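Side-chain contacts in probable benzoylformate decarboxylase (Rhodococcus jostii, PDB 7ORX), which belongs to the thiamine diphosphate-dependent enzymes, binding that cofactor with a sodium ion in an assembly of four like chains: residues C[12-17]-C[140-145]; C[363-368]-C[504-509]; C[50-55]-C[437-442]; C[198-203]-C[326-331]. All coordinates share one frame; numbering follows the deposited sequence.

Contact 1. Residues C[12-17]-C[140-145]; sequences YELLRA and RTINQA
Leu14 and Leu15 meet Ile142 and Asn143 in a buried, mainly apolar helix-to-helix contact within the N-terminal thiamine diphosphate-binding domain. This domain is an alpha/beta fold on a parallel sheet of six strands, and helices 7-17 and 138-149 lie side by side in it, almost parallel at 17° with segment axes 10.5 Å apart. The spacing is wide, so side chains must span it, that of Leu14 reaching the backbone of Asn143, and no hydrogen bond crosses between the segments. Leu14 carries most of the load. Its chi1 of 170° swings CG away from the backbone N; CD2 lies 3.9 Å from Asn143 N, and CD1 comes to the amide oxygen. The Leu14 and Asn143 side chains cross at about a right angle. Leu15 adds a second point, its CD2 4.2 Å from Ile142 CG2, and the same Ile142 methyl stands 4.3 Å from Leu14 CD2, so one branch serves both leucines. Away from this seam, Arg140 NH1 donates to Gln144 OE1 at 2.8 Å, from above the carbonyl plane; Arg140 also reaches Arg310 O of the second subunit. Asn143 OD1 accepts a hydrogen bond from Arg18, just beyond helix 7-17, and the same oxygen lies 3.7 Å from Leu14 CD1.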
loop_
_atom_site.group_PDB
_atom_site.type_symbol
_atom_site.label_atom_id
_atom_site.label_comp_id
_atom_site.label_asym_id
_atom_site.label_seq_id
_atom_site.Cartn_x
_atom_site.Cartn_y
_atom_site.Cartn_z
ATOM N N TYR C 12 13.863 2.671 -26.730
ATOM C CA TYR C 12 14.019 3.902 -27.558
ATOM C C TYR C 12 13.272 3.748 -28.884
ATOM O O TYR C 12 12.593 4.704 -29.283
ATOM C CB TYR C 12 15.485 4.278 -27.741
ATOM C CG TYR C 12 16.045 5.095 -26.601
ATOM C CD1 TYR C 12 15.520 6.339 -26.308
ATOM C CD2 TYR C 12 17.086 4.630 -25.806
ATOM C CE1 TYR C 12 16.012 7.099 -25.256
ATOM C CE2 TYR C 12 17.602 5.368 -24.762
ATOM C CZ TYR C 12 17.064 6.622 -24.484
ATOM O OH TYR C 12 17.546 7.415 -23.471
ATOM N N GLU C 13 13.293 2.577 -29.512
ATOM C CA GLU C 13 12.563 2.401 -30.795
ATOM C C GLU C 13 11.061 2.559 -30.522
ATOM O O GLU C 13 10.303 3.041 -31.415
ATOM C CB GLU C 13 12.973 1.077 -31.461
ATOM C CG GLU C 13 12.231 0.801 -32.773
ATOM C CD GLU C 13 12.939 0.868 -34.132
ATOM O OE1 GLU C 13 12.763 -0.104 -34.940
ATOM O OE2 GLU C 13 13.582 1.928 -34.420
ATOM N N LEU C 14 10.654 2.188 -29.313
ATOM C CA LEU C 14 9.243 2.169 -28.907
ATOM C C LEU C 14 8.806 3.586 -28.563
ATOM O O LEU C 14 7.746 4.003 -29.061
ATOM C CB LEU C 14 9.122 1.212 -27.726
ATOM C CG LEU C 14 7.780 1.245 -27.013
ATOM C CD1 LEU C 14 6.698 0.556 -27.822
ATOM C CD2 LEU C 14 7.885 0.626 -25.630
ATOM N N LEU C 15 9.583 4.312 -27.740
ATOM C CA LEU C 15 9.246 5.702 -27.367
ATOM C C LEU C 15 9.105 6.521 -28.652
ATOM O O LEU C 15 8.202 7.334 -28.705
ATOM C CB LEU C 15 10.336 6.272 -26.461
ATOM C CG LEU C 15 10.564 5.502 -25.168
ATOM C CD1 LEU C 15 11.827 5.946 -24.485
ATOM C CD2 LEU C 15 9.399 5.637 -24.226
ATOM N N ARG C 16 9.969 6.310 -29.651
ATOM C CA ARG C 16 9.913 7.051 -30.949
ATOM C C ARG C 16 8.602 6.696 -31.650
ATOM O O ARG C 16 7.966 7.591 -32.182
ATOM C CB ARG C 16 11.085 6.753 -31.895
ATOM C CG ARG C 16 10.970 7.517 -33.213
ATOM C CD ARG C 16 12.031 7.300 -34.293
ATOM N NE ARG C 16 13.379 7.525 -33.793
ATOM C CZ ARG C 16 14.198 6.582 -33.310
ATOM N NH1 ARG C 16 13.828 5.318 -33.267
ATOM N NH2 ARG C 16 15.405 6.905 -32.880
ATOM N N ALA C 17 8.265 5.407 -31.674
ATOM C CA ALA C 17 7.063 4.854 -32.335
ATOM C C ALA C 17 5.817 5.546 -31.776
ATOM O O ALA C 17 4.893 5.803 -32.544
ATOM C CB ALA C 17 7.024 3.380 -32.085
ATOM N N ARG C 140 7.979 -4.194 -22.424
ATOM C CA ARG C 140 6.491 -4.388 -22.422
ATOM C C ARG C 140 5.899 -3.582 -21.263
ATOM O O ARG C 140 4.838 -2.986 -21.437
ATOM C CB ARG C 140 6.127 -5.879 -22.379
ATOM C CG ARG C 140 4.634 -6.174 -22.511
ATOM C CD ARG C 140 4.221 -7.463 -21.778
ATOM N NE ARG C 140 4.607 -7.291 -20.394
ATOM C CZ ARG C 140 3.899 -6.568 -19.499
ATOM N NH1 ARG C 140 2.699 -6.092 -19.807
ATOM N NH2 ARG C 140 4.372 -6.379 -18.275
ATOM N N THR C 141 6.563 -3.557 -20.113
ATOM C CA THR C 141 6.126 -2.738 -18.960
ATOM C C THR C 141 5.968 -1.278 -19.434
ATOM O O THR C 141 4.983 -0.641 -19.091
ATOM C CB THR C 141 7.084 -2.880 -17.780
ATOM O OG1 THR C 141 6.990 -4.199 -17.250
ATOM C CG2 THR C 141 6.773 -1.897 -16.667
ATOM N N ILE C 142 6.906 -0.753 -20.214
ATOM C CA ILE C 142 6.842 0.638 -20.723
ATOM C C ILE C 142 5.748 0.727 -21.778
ATOM O O ILE C 142 4.999 1.690 -21.733
ATOM C CB ILE C 142 8.208 1.132 -21.208
ATOM C CG1 ILE C 142 9.207 1.051 -20.052
ATOM C CG2 ILE C 142 8.122 2.554 -21.748
ATOM C CD1 ILE C 142 10.525 1.667 -20.375
ATOM N N ASN C 143 5.600 -0.234 -22.651
ATOM C CA ASN C 143 4.441 -0.246 -23.584
ATOM C C ASN C 143 3.147 -0.153 -22.784
ATOM O O ASN C 143 2.306 0.704 -23.119
ATOM C CB ASN C 143 4.330 -1.489 -24.477
ATOM C CG ASN C 143 3.341 -1.239 -25.591
ATOM O OD1 ASN C 143 3.435 -0.228 -26.262
ATOM N ND2 ASN C 143 2.369 -2.102 -25.777
ATOM N N GLN C 144 2.980 -0.996 -21.769
ATOM C CA GLN C 144 1.742 -1.034 -20.947
ATOM C C GLN C 144 1.555 0.333 -20.251
ATOM O O GLN C 144 0.424 0.878 -20.253
ATOM C CB GLN C 144 1.846 -2.163 -19.927
ATOM C CG GLN C 144 0.766 -2.127 -18.880
ATOM C CD GLN C 144 0.689 -3.403 -18.063
ATOM O OE1 GLN C 144 1.582 -4.269 -17.993
ATOM N NE2 GLN C 144 -0.434 -3.562 -17.412
ATOM N N ALA C 145 2.620 0.864 -19.651
ATOM C CA ALA C 145 2.632 2.192 -19.014
ATOM C C ALA C 145 2.039 3.221 -19.975
ATOM O O ALA C 145 1.168 4.009 -19.515
ATOM C CB ALA C 145 4.030 2.595 -18.608
#

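Contact 2. Residues C[363-368]-C[504-509]; sequences ALVRAG and EDFTTA
Phe506 lies against Leu364 and Val365 where helices 358-368 and 503-515 run side by side in the C-terminal thiamine diphosphate-binding domain, an alpha/beta fold on a six-stranded parallel sheet. The segment axes are 10.3 Å apart and diverge by 36°. Packing is most extensive on the inward side. The ring is thrown across the gap because CG stands anti to the backbone N (chi1 175°), and its CD2-CE2-CZ side receives both aliphatic partners. Leu364 CB comes within 3.8 Å of Phe506 CD2, the two side chains sliding past each other in opposite directions. Val365 CG2 approaches Phe506 CZ to 3.8 Å, crossing it at a slant. Both carbons meet the ring obliquely. Beneath, Phe506 also rests on Ile454, Ile522 and Val524 of strands 452-457 and 520-525, and Val365 shares Ile454, so the two helices settle on the same part of the sheet. The outward side is sparser. Thr507 is exposed, and its contribution is OG1 placed 3.8 Å from Leu364 CG, with the two side chains at about a right angle. That hydroxyl is hydrogen-bonded to Ala503 O, one turn back along its own helix. Farther out, Thr508 OG1 donates similarly to Glu504 O at 3.3 Å, while Thr508 N reaches the same oxygen from the opposite face of its carbonyl plane. The hydroxyls of Thr507 and Thr508 thus bond to their own helix backbone, and between the two segments the contact is largely dispersion between aliphatic carbons and an aromatic ring, with no hydrogen bond.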
loop_
_atom_site.group_PDB
_atom_site.type_symbol
_atom_site.label_atom_id
_atom_site.label_comp_id
_atom_site.label_asym_id
_atom_site.label_seq_id
_atom_site.Cartn_x
_atom_site.Cartn_y
_atom_site.Cartn_z
ATOM N N ALA C 363 -6.902 43.776 -17.338
ATOM C CA ALA C 363 -7.425 44.621 -18.440
ATOM C C ALA C 363 -6.269 45.110 -19.309
ATOM O O ALA C 363 -6.416 45.073 -20.522
ATOM C CB ALA C 363 -8.249 45.748 -17.889
ATOM N N LEU C 364 -5.153 45.534 -18.712
ATOM C CA LEU C 364 -3.890 45.839 -19.448
ATOM C C LEU C 364 -3.415 44.565 -20.169
ATOM O O LEU C 364 -3.048 44.656 -21.336
ATOM C CB LEU C 364 -2.826 46.357 -18.478
ATOM C CG LEU C 364 -2.781 47.870 -18.287
ATOM C CD1 LEU C 364 -4.103 48.567 -18.650
ATOM C CD2 LEU C 364 -2.379 48.189 -16.838
ATOM N N VAL C 365 -3.439 43.400 -19.535
ATOM C CA VAL C 365 -3.003 42.174 -20.246
ATOM C C VAL C 365 -3.958 41.913 -21.425
ATOM O O VAL C 365 -3.477 41.570 -22.490
ATOM C CB VAL C 365 -2.908 40.977 -19.286
ATOM C CG1 VAL C 365 -2.786 39.658 -20.026
ATOM C CG2 VAL C 365 -1.764 41.175 -18.288
ATOM N N ARG C 366 -5.261 42.091 -21.260
ATOM C CA ARG C 366 -6.227 41.885 -22.364
ATOM C C ARG C 366 -5.832 42.762 -23.557
ATOM O O ARG C 366 -5.742 42.238 -24.671
ATOM C CB ARG C 366 -7.662 42.191 -21.921
ATOM C CG ARG C 366 -8.698 41.996 -23.020
ATOM C CD ARG C 366 -10.093 42.403 -22.608
ATOM N NE ARG C 366 -10.326 43.828 -22.265
ATOM C CZ ARG C 366 -10.569 44.302 -21.043
ATOM N NH1 ARG C 366 -10.576 43.512 -19.986
ATOM N NH2 ARG C 366 -10.779 45.582 -20.870
ATOM N N ALA C 367 -5.611 44.049 -23.325
ATOM C CA ALA C 367 -5.326 45.070 -24.360
ATOM C C ALA C 367 -3.976 44.824 -25.042
ATOM O O ALA C 367 -3.855 45.167 -26.210
ATOM C CB ALA C 367 -5.365 46.426 -23.717
ATOM N N GLY C 368 -2.975 44.289 -24.343
ATOM C CA GLY C 368 -1.602 44.100 -24.872
ATOM C C GLY C 368 -1.398 42.758 -25.540
ATOM O O GLY C 368 -0.553 42.671 -26.378
ATOM N N GLU C 504 1.277 52.534 -16.872
ATOM C CA GLU C 504 2.066 53.065 -18.027
ATOM C C GLU C 504 3.309 52.170 -18.158
ATOM O O GLU C 504 3.558 51.693 -19.278
ATOM C CB GLU C 504 2.322 54.574 -17.859
ATOM C CG GLU C 504 3.253 55.260 -18.880
ATOM C CD GLU C 504 4.203 56.364 -18.339
ATOM O OE1 GLU C 504 3.997 56.859 -17.186
ATOM O OE2 GLU C 504 5.166 56.780 -19.061
ATOM N N ASP C 505 4.019 51.929 -17.048
ATOM C CA ASP C 505 5.284 51.139 -17.026
ATOM C C ASP C 505 4.991 49.675 -17.360
ATOM O O ASP C 505 5.836 49.028 -17.978
ATOM C CB ASP C 505 5.965 51.013 -15.658
ATOM C CG ASP C 505 6.367 52.271 -14.907
ATOM O OD1 ASP C 505 6.788 53.269 -15.559
ATOM O OD2 ASP C 505 6.304 52.207 -13.636
ATOM N N PHE C 506 3.886 49.142 -16.858
ATOM C CA PHE C 506 3.481 47.763 -17.170
ATOM C C PHE C 506 3.225 47.650 -18.675
ATOM O O PHE C 506 3.793 46.734 -19.281
ATOM C CB PHE C 506 2.235 47.295 -16.428
ATOM C CG PHE C 506 1.862 45.927 -16.914
ATOM C CD1 PHE C 506 2.608 44.830 -16.532
ATOM C CD2 PHE C 506 0.859 45.756 -17.851
ATOM C CE1 PHE C 506 2.329 43.576 -17.055
ATOM C CE2 PHE C 506 0.575 44.494 -18.364
ATOM C CZ PHE C 506 1.317 43.403 -17.976
ATOM N N THR C 507 2.415 48.531 -19.261
ATOM C CA THR C 507 2.056 48.460 -20.703
ATOM C C THR C 507 3.344 48.428 -21.532
ATOM O O THR C 507 3.405 47.677 -22.495
ATOM C CB THR C 507 1.144 49.616 -21.142
ATOM O OG1 THR C 507 -0.130 49.385 -20.555
ATOM C CG2 THR C 507 1.042 49.775 -22.645
ATOM N N THR C 508 4.362 49.185 -21.132
ATOM C CA THR C 508 5.693 49.292 -21.801
ATOM C C THR C 508 6.437 47.955 -21.668
ATOM O O THR C 508 6.786 47.384 -22.715
ATOM C CB THR C 508 6.515 50.457 -21.238
ATOM O OG1 THR C 508 5.852 51.676 -21.592
ATOM C CG2 THR C 508 7.942 50.502 -21.747
ATOM N N ALA C 509 6.688 47.497 -20.432
ATOM C CA ALA C 509 7.451 46.266 -20.112
ATOM C C ALA C 509 6.810 45.070 -20.830
ATOM O O ALA C 509 7.560 44.243 -21.363
ATOM C CB ALA C 509 7.543 46.083 -18.609
#

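Contact 3. Residues C[50-55]-C[437-442]; sequences EGAVLS and GITALW. With TPP (thiamine diphosphate), chain K.
Ala52, near the start of helix 50-64, points its methyl at Thr439 and Ala440, which lie in the type I turn Gly437-Ala440 leading into helix 440-447. The contact joins the N-terminal and C-terminal thiamine diphosphate-binding domains of one chain. Ala52 is small and Gly437 has no side chain, and their CA atoms are 5.4 Å apart. Thr439 turns its hydroxyl, not its methyl, to the alanine. Chi1 of 61° sets OG1 between the backbone N and the carbonyl carbon, 3.6 Å from Ala52 CB. Ala440 completes the touch with its own CB, 4.4 Å from Ala52 CB, and Pro411 of helix 409-418 backs it. Two residues before Ala52, Glu50 is directed elsewhere, toward a thiamine diphosphate. Its chain bends at chi2 (82°), bringing the carboxylate to the pyrimidine: Glu50 OE2 lies 2.7 Å from N1' of the cofactor, and OE1 accepts a hydrogen bond from Asn80. Such a glutamate beside N1' is a hallmark of thiamine diphosphate enzymes. The fourth subunit supplies further hydrogen bonds to this cofactor, among them from its Gly432 and Ser433, so the site lies between subunits. The Trp442 indole also reaches that subunit, through NE1 to Pro482 O. Across the two segments the chemistry is a methyl against a hydroxyl oxygen and another methyl, without a hydrogen bond; Glu50, on the same turn of helix as Ala52, turns its carboxylate to the cofactor instead.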
loop_
_atom_site.group_PDB
_atom_site.type_symbol
_atom_site.label_atom_id
_atom_site.label_comp_id
_atom_site.label_asym_id
_atom_site.label_seq_id
_atom_site.Cartn_x
_atom_site.Cartn_y
_atom_site.Cartn_z
ATOM N N GLU C 50 12.978 18.342 -9.343
ATOM C CA GLU C 50 12.137 17.298 -9.985
ATOM C C GLU C 50 10.703 17.800 -10.091
ATOM O O GLU C 50 10.021 17.431 -11.046
ATOM C CB GLU C 50 12.219 16.009 -9.185
ATOM C CG GLU C 50 13.586 15.367 -9.254
ATOM C CD GLU C 50 14.694 15.887 -8.327
ATOM O OE1 GLU C 50 14.465 16.890 -7.547
ATOM O OE2 GLU C 50 15.827 15.295 -8.376
ATOM N N GLY C 51 10.255 18.593 -9.127
ATOM C CA GLY C 51 8.911 19.200 -9.169
ATOM C C GLY C 51 8.746 20.130 -10.362
ATOM O O GLY C 51 7.686 20.103 -11.031
ATOM N N ALA C 52 9.776 20.899 -10.658
ATOM C CA ALA C 52 9.840 21.746 -11.859
ATOM C C ALA C 52 9.836 20.857 -13.103
ATOM O O ALA C 52 9.027 21.121 -14.006
ATOM C CB ALA C 52 11.071 22.621 -11.785
ATOM N N VAL C 53 10.699 19.836 -13.138
ATOM C CA VAL C 53 10.775 18.890 -14.288
ATOM C C VAL C 53 9.365 18.395 -14.605
ATOM O O VAL C 53 8.923 18.360 -15.746
ATOM C CB VAL C 53 11.662 17.698 -13.920
ATOM C CG1 VAL C 53 11.451 16.506 -14.841
ATOM C CG2 VAL C 53 13.117 18.100 -13.849
ATOM N N LEU C 54 8.686 17.983 -13.570
ATOM C CA LEU C 54 7.472 17.208 -13.779
ATOM C C LEU C 54 6.351 18.173 -14.153
ATOM O O LEU C 54 5.575 17.853 -15.082
ATOM C CB LEU C 54 7.220 16.415 -12.509
ATOM C CG LEU C 54 6.172 15.361 -12.739
ATOM C CD1 LEU C 54 6.666 14.033 -12.209
ATOM C CD2 LEU C 54 4.840 15.832 -12.148
ATOM N N SER C 55 6.300 19.330 -13.508
ATOM C CA SER C 55 5.329 20.397 -13.864
ATOM C C SER C 55 5.579 20.919 -15.289
ATOM O O SER C 55 4.582 21.184 -15.981
ATOM C CB SER C 55 5.380 21.508 -12.872
ATOM O OG SER C 55 4.769 21.138 -11.651
ATOM N N GLY C 437 8.249 26.785 -7.901
ATOM C CA GLY C 437 8.793 26.342 -9.200
ATOM C C GLY C 437 9.791 27.282 -9.830
ATOM O O GLY C 437 9.892 27.319 -11.059
ATOM N N ILE C 438 10.526 28.040 -9.024
ATOM C CA ILE C 438 11.344 29.222 -9.447
ATOM C C ILE C 438 12.453 28.748 -10.374
ATOM O O ILE C 438 12.797 29.459 -11.325
ATOM C CB ILE C 438 11.899 29.950 -8.204
ATOM C CG1 ILE C 438 12.431 31.350 -8.541
ATOM C CG2 ILE C 438 12.950 29.119 -7.486
ATOM C CD1 ILE C 438 11.343 32.339 -8.933
ATOM N N THR C 439 12.995 27.560 -10.116
ATOM C CA THR C 439 14.156 27.014 -10.861
ATOM C C THR C 439 13.771 26.721 -12.318
ATOM O O THR C 439 14.683 26.564 -13.088
ATOM C CB THR C 439 14.680 25.723 -10.231
ATOM O OG1 THR C 439 13.601 24.787 -10.300
ATOM C CG2 THR C 439 15.142 25.902 -8.803
ATOM N N ALA C 440 12.496 26.631 -12.687
ATOM C CA ALA C 440 12.106 26.429 -14.095
ATOM C C ALA C 440 12.521 27.628 -14.932
ATOM O O ALA C 440 12.541 27.504 -16.178
ATOM C CB ALA C 440 10.638 26.209 -14.223
ATOM N N LEU C 441 12.837 28.757 -14.301
ATOM C CA LEU C 441 13.318 29.934 -15.053
ATOM C C LEU C 441 14.648 29.608 -15.725
ATOM O O LEU C 441 14.860 30.054 -16.865
ATOM C CB LEU C 441 13.467 31.112 -14.096
ATOM C CG LEU C 441 12.175 31.797 -13.687
ATOM C CD1 LEU C 441 12.502 32.931 -12.730
ATOM C CD2 LEU C 441 11.426 32.304 -14.921
ATOM N N TRP C 442 15.517 28.866 -15.040
ATOM C CA TRP C 442 16.809 28.375 -15.599
ATOM C C TRP C 442 16.570 27.601 -16.897
ATOM O O TRP C 442 17.236 27.916 -17.884
ATOM C CB TRP C 442 17.520 27.489 -14.591
ATOM C CG TRP C 442 18.857 27.029 -15.067
ATOM C CD1 TRP C 442 20.032 27.718 -14.961
ATOM C CD2 TRP C 442 19.162 25.782 -15.704
ATOM N NE1 TRP C 442 21.051 26.978 -15.494
ATOM C CE2 TRP C 442 20.548 25.775 -15.938
ATOM C CE3 TRP C 442 18.416 24.684 -16.100
ATOM C CZ2 TRP C 442 21.192 24.710 -16.561
ATOM C CZ3 TRP C 442 19.058 23.619 -16.705
ATOM C CH2 TRP C 442 20.425 23.640 -16.934
HETATM N "N1'" TPP K . 18.292 14.704 -7.572
HETATM C "C2'" TPP K . 18.227 14.448 -6.259
HETATM C CM2 TPP K . 17.037 14.946 -5.507
HETATM N "N3'" TPP K . 19.142 13.772 -5.563
HETATM C "C4'" TPP K . 20.214 13.316 -6.230
HETATM N "N4'" TPP K . 21.119 12.623 -5.518
HETATM C "C5'" TPP K . 20.382 13.551 -7.613
HETATM C "C6'" TPP K . 19.367 14.253 -8.236
HETATM C "C7'" TPP K . 21.588 13.050 -8.371
HETATM N N3 TPP K . 22.832 13.732 -7.980
HETATM C C2 TPP K . 23.650 13.247 -7.048
HETATM S S1 TPP K . 25.228 13.852 -7.258
HETATM C C5 TPP K . 24.585 15.142 -8.234
HETATM C C4 TPP K . 23.289 14.924 -8.557
HETATM C CM4 TPP K . 22.421 15.803 -9.408
HETATM C C6 TPP K . 25.437 16.330 -8.603
HETATM C C7 TPP K . 25.241 17.524 -7.681
HETATM O O7 TPP K . 26.087 18.622 -8.133
HETATM P PA TPP K . 26.894 19.541 -7.078
HETATM O O1A TPP K . 26.080 19.723 -5.841
HETATM O O2A TPP K . 27.339 20.676 -7.933
HETATM O O3A TPP K . 28.150 18.672 -6.608
HETATM P PB TPP K . 29.557 18.408 -7.315
HETATM O O1B TPP K . 30.631 18.568 -6.254
HETATM O O2B TPP K . 29.464 16.999 -7.823
HETATM O O3B TPP K . 29.659 19.428 -8.421
#

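Contact 4. Residues C[198-203]-C[326-331]; sequences ETLESA and EILANM
The carboxylate of Glu201 is the flat group at this contact; its OE2 lies 4.1 Å from Met331 O across the gap. That separation is no bond: OE2 instead accepts a hydrogen bond from Lys333 N, two residues beyond Met331. Glu201 is extended beyond CG (chi2 171°), which carries the carboxylate from the flank of its own helix over to this neighbouring backbone. The side chain also touches Val332. Deeper in, both Leu200 and Leu328 are buried. Helices 190-202 and 321-331 belong to the central domain, a Rossmann-like alpha/beta fold with a parallel six-stranded sheet, and Leu200 reaches down to Leu272 and Leu274 of strand 272-276. Leu328 packs in addition on Leu196 and Ile197, earlier on helix 190-202. The backbones stay well apart, with the CA atoms of Leu200 and Leu328 9.2 Å from each other. The two leucines close that distance methyl to methyl, Leu200 CD1 to Leu328 CD1 at 4.1 Å, and their side chains cross at about a right angle.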
loop_
_atom_site.group_PDB
_atom_site.type_symbol
_atom_site.label_atom_id
_atom_site.label_comp_id
_atom_site.label_asym_id
_atom_site.label_seq_id
_atom_site.Cartn_x
_atom_site.Cartn_y
_atom_site.Cartn_z
ATOM N N GLU C 198 -34.043 14.057 -25.850
ATOM C CA GLU C 198 -35.413 14.271 -25.311
ATOM C C GLU C 198 -35.282 15.152 -24.063
ATOM O O GLU C 198 -35.849 16.236 -24.072
ATOM C CB GLU C 198 -36.148 12.965 -25.005
ATOM C CG GLU C 198 -37.621 13.182 -24.678
ATOM C CD GLU C 198 -38.583 12.094 -25.217
ATOM O OE1 GLU C 198 -38.185 10.877 -25.341
ATOM O OE2 GLU C 198 -39.764 12.438 -25.528
ATOM N N THR C 199 -34.478 14.768 -23.077
ATOM C CA THR C 199 -34.330 15.511 -21.799
ATOM C C THR C 199 -33.917 16.967 -22.061
ATOM O O THR C 199 -34.366 17.858 -21.294
ATOM C CB THR C 199 -33.264 14.914 -20.876
ATOM O OG1 THR C 199 -33.367 13.497 -20.922
ATOM C CG2 THR C 199 -33.407 15.355 -19.437
ATOM N N LEU C 200 -33.080 17.200 -23.081
ATOM C CA LEU C 200 -32.543 18.542 -23.413
ATOM C C LEU C 200 -33.634 19.383 -24.072
ATOM O O LEU C 200 -33.853 20.510 -23.578
ATOM C CB LEU C 200 -31.304 18.406 -24.305
ATOM C CG LEU C 200 -30.003 18.098 -23.563
ATOM C CD1 LEU C 200 -28.862 17.881 -24.532
ATOM C CD2 LEU C 200 -29.641 19.225 -22.616
ATOM N N GLU C 201 -34.304 18.872 -25.111
ATOM C CA GLU C 201 -35.391 19.598 -25.813
ATOM C C GLU C 201 -36.612 19.758 -24.890
ATOM O O GLU C 201 -37.397 20.702 -25.125
ATOM C CB GLU C 201 -35.735 18.876 -27.108
ATOM C CG GLU C 201 -34.587 18.845 -28.098
ATOM C CD GLU C 201 -34.832 17.949 -29.309
ATOM O OE1 GLU C 201 -35.865 17.191 -29.326
ATOM O OE2 GLU C 201 -33.959 17.962 -30.229
ATOM N N SER C 202 -36.769 18.858 -23.902
ATOM C CA SER C 202 -37.784 18.902 -22.806
ATOM C C SER C 202 -37.657 20.194 -21.996
ATOM O O SER C 202 -38.680 20.815 -21.687
ATOM C CB SER C 202 -37.630 17.755 -21.846
ATOM O OG SER C 202 -38.609 16.790 -22.087
ATOM N N ALA C 203 -36.445 20.497 -21.549
ATOM C CA ALA C 203 -36.195 21.425 -20.433
ATOM C C ALA C 203 -36.712 22.811 -20.827
ATOM O O ALA C 203 -36.497 23.217 -21.981
ATOM C CB ALA C 203 -34.735 21.409 -20.093
ATOM N N GLU C 326 -20.364 16.588 -29.673
ATOM C CA GLU C 326 -20.440 16.680 -31.153
ATOM C C GLU C 326 -21.813 16.167 -31.582
ATOM O O GLU C 326 -22.513 16.891 -32.296
ATOM C CB GLU C 326 -19.290 15.905 -31.802
ATOM C CG GLU C 326 -19.350 15.884 -33.318
ATOM C CD GLU C 326 -18.355 14.974 -34.053
ATOM O OE1 GLU C 326 -17.361 14.512 -33.421
ATOM O OE2 GLU C 326 -18.569 14.722 -35.278
ATOM N N ILE C 327 -22.181 14.965 -31.132
ATOM C CA ILE C 327 -23.472 14.310 -31.489
ATOM C C ILE C 327 -24.616 15.241 -31.053
ATOM O O ILE C 327 -25.495 15.531 -31.910
ATOM C CB ILE C 327 -23.589 12.893 -30.885
ATOM C CG1 ILE C 327 -23.031 11.807 -31.810
ATOM C CG2 ILE C 327 -25.019 12.587 -30.508
ATOM C CD1 ILE C 327 -21.838 11.019 -31.244
ATOM N N LEU C 328 -24.624 15.685 -29.789
ATOM C CA LEU C 328 -25.781 16.424 -29.245
ATOM C C LEU C 328 -25.894 17.756 -29.992
ATOM O O LEU C 328 -27.014 18.167 -30.318
ATOM C CB LEU C 328 -25.565 16.708 -27.768
ATOM C CG LEU C 328 -25.586 15.545 -26.804
ATOM C CD1 LEU C 328 -25.245 16.068 -25.408
ATOM C CD2 LEU C 328 -26.942 14.876 -26.822
ATOM N N ALA C 329 -24.767 18.424 -30.212
ATOM C CA ALA C 329 -24.684 19.743 -30.866
ATOM C C ALA C 329 -25.270 19.647 -32.273
ATOM O O ALA C 329 -25.932 20.597 -32.704
ATOM C CB ALA C 329 -23.249 20.214 -30.903
ATOM N N ASN C 330 -25.035 18.549 -32.974
ATOM C CA ASN C 330 -25.444 18.440 -34.401
ATOM C C ASN C 330 -26.884 17.929 -34.513
ATOM O O ASN C 330 -27.395 18.011 -35.630
ATOM C CB ASN C 330 -24.434 17.633 -35.223
ATOM C CG ASN C 330 -23.147 18.414 -35.437
ATOM O OD1 ASN C 330 -23.136 19.600 -35.804
ATOM N ND2 ASN C 330 -22.032 17.764 -35.168
ATOM N N MET C 331 -27.536 17.493 -33.422
ATOM C CA MET C 331 -28.830 16.771 -33.513
ATOM C C MET C 331 -29.954 17.356 -32.646
ATOM O O MET C 331 -31.138 17.096 -33.003
ATOM C CB MET C 331 -28.635 15.296 -33.182
ATOM C CG MET C 331 -28.439 14.448 -34.417
ATOM S SD MET C 331 -28.622 12.667 -33.948
ATOM C CE MET C 331 -28.599 11.847 -35.550
#

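In the fold
Contacts 1, 2 and 4 each pair two helices within one of the three alpha/beta domains, whereas contact 3 joins the N-terminal and C-terminal domains. No two contacts share a helix. Contacts 1 and 3 are buried; contacts 2 and 4 are partly buried, each combining an inner apolar patch with a more exposed flank. Aliphatic side chains meet in contacts 1 and 4, an aromatic ring enters in contact 2, and contact 3 relies on small groups, with the cofactor met by Glu50 of the same helix. Contact 3 lies closest to the chain's centre, at about 15 Å, against 24 to 29 Å for the other contact centres. Contacts 1 and 2 lie on opposite sides of that centre, their own centres about 46 Å apart.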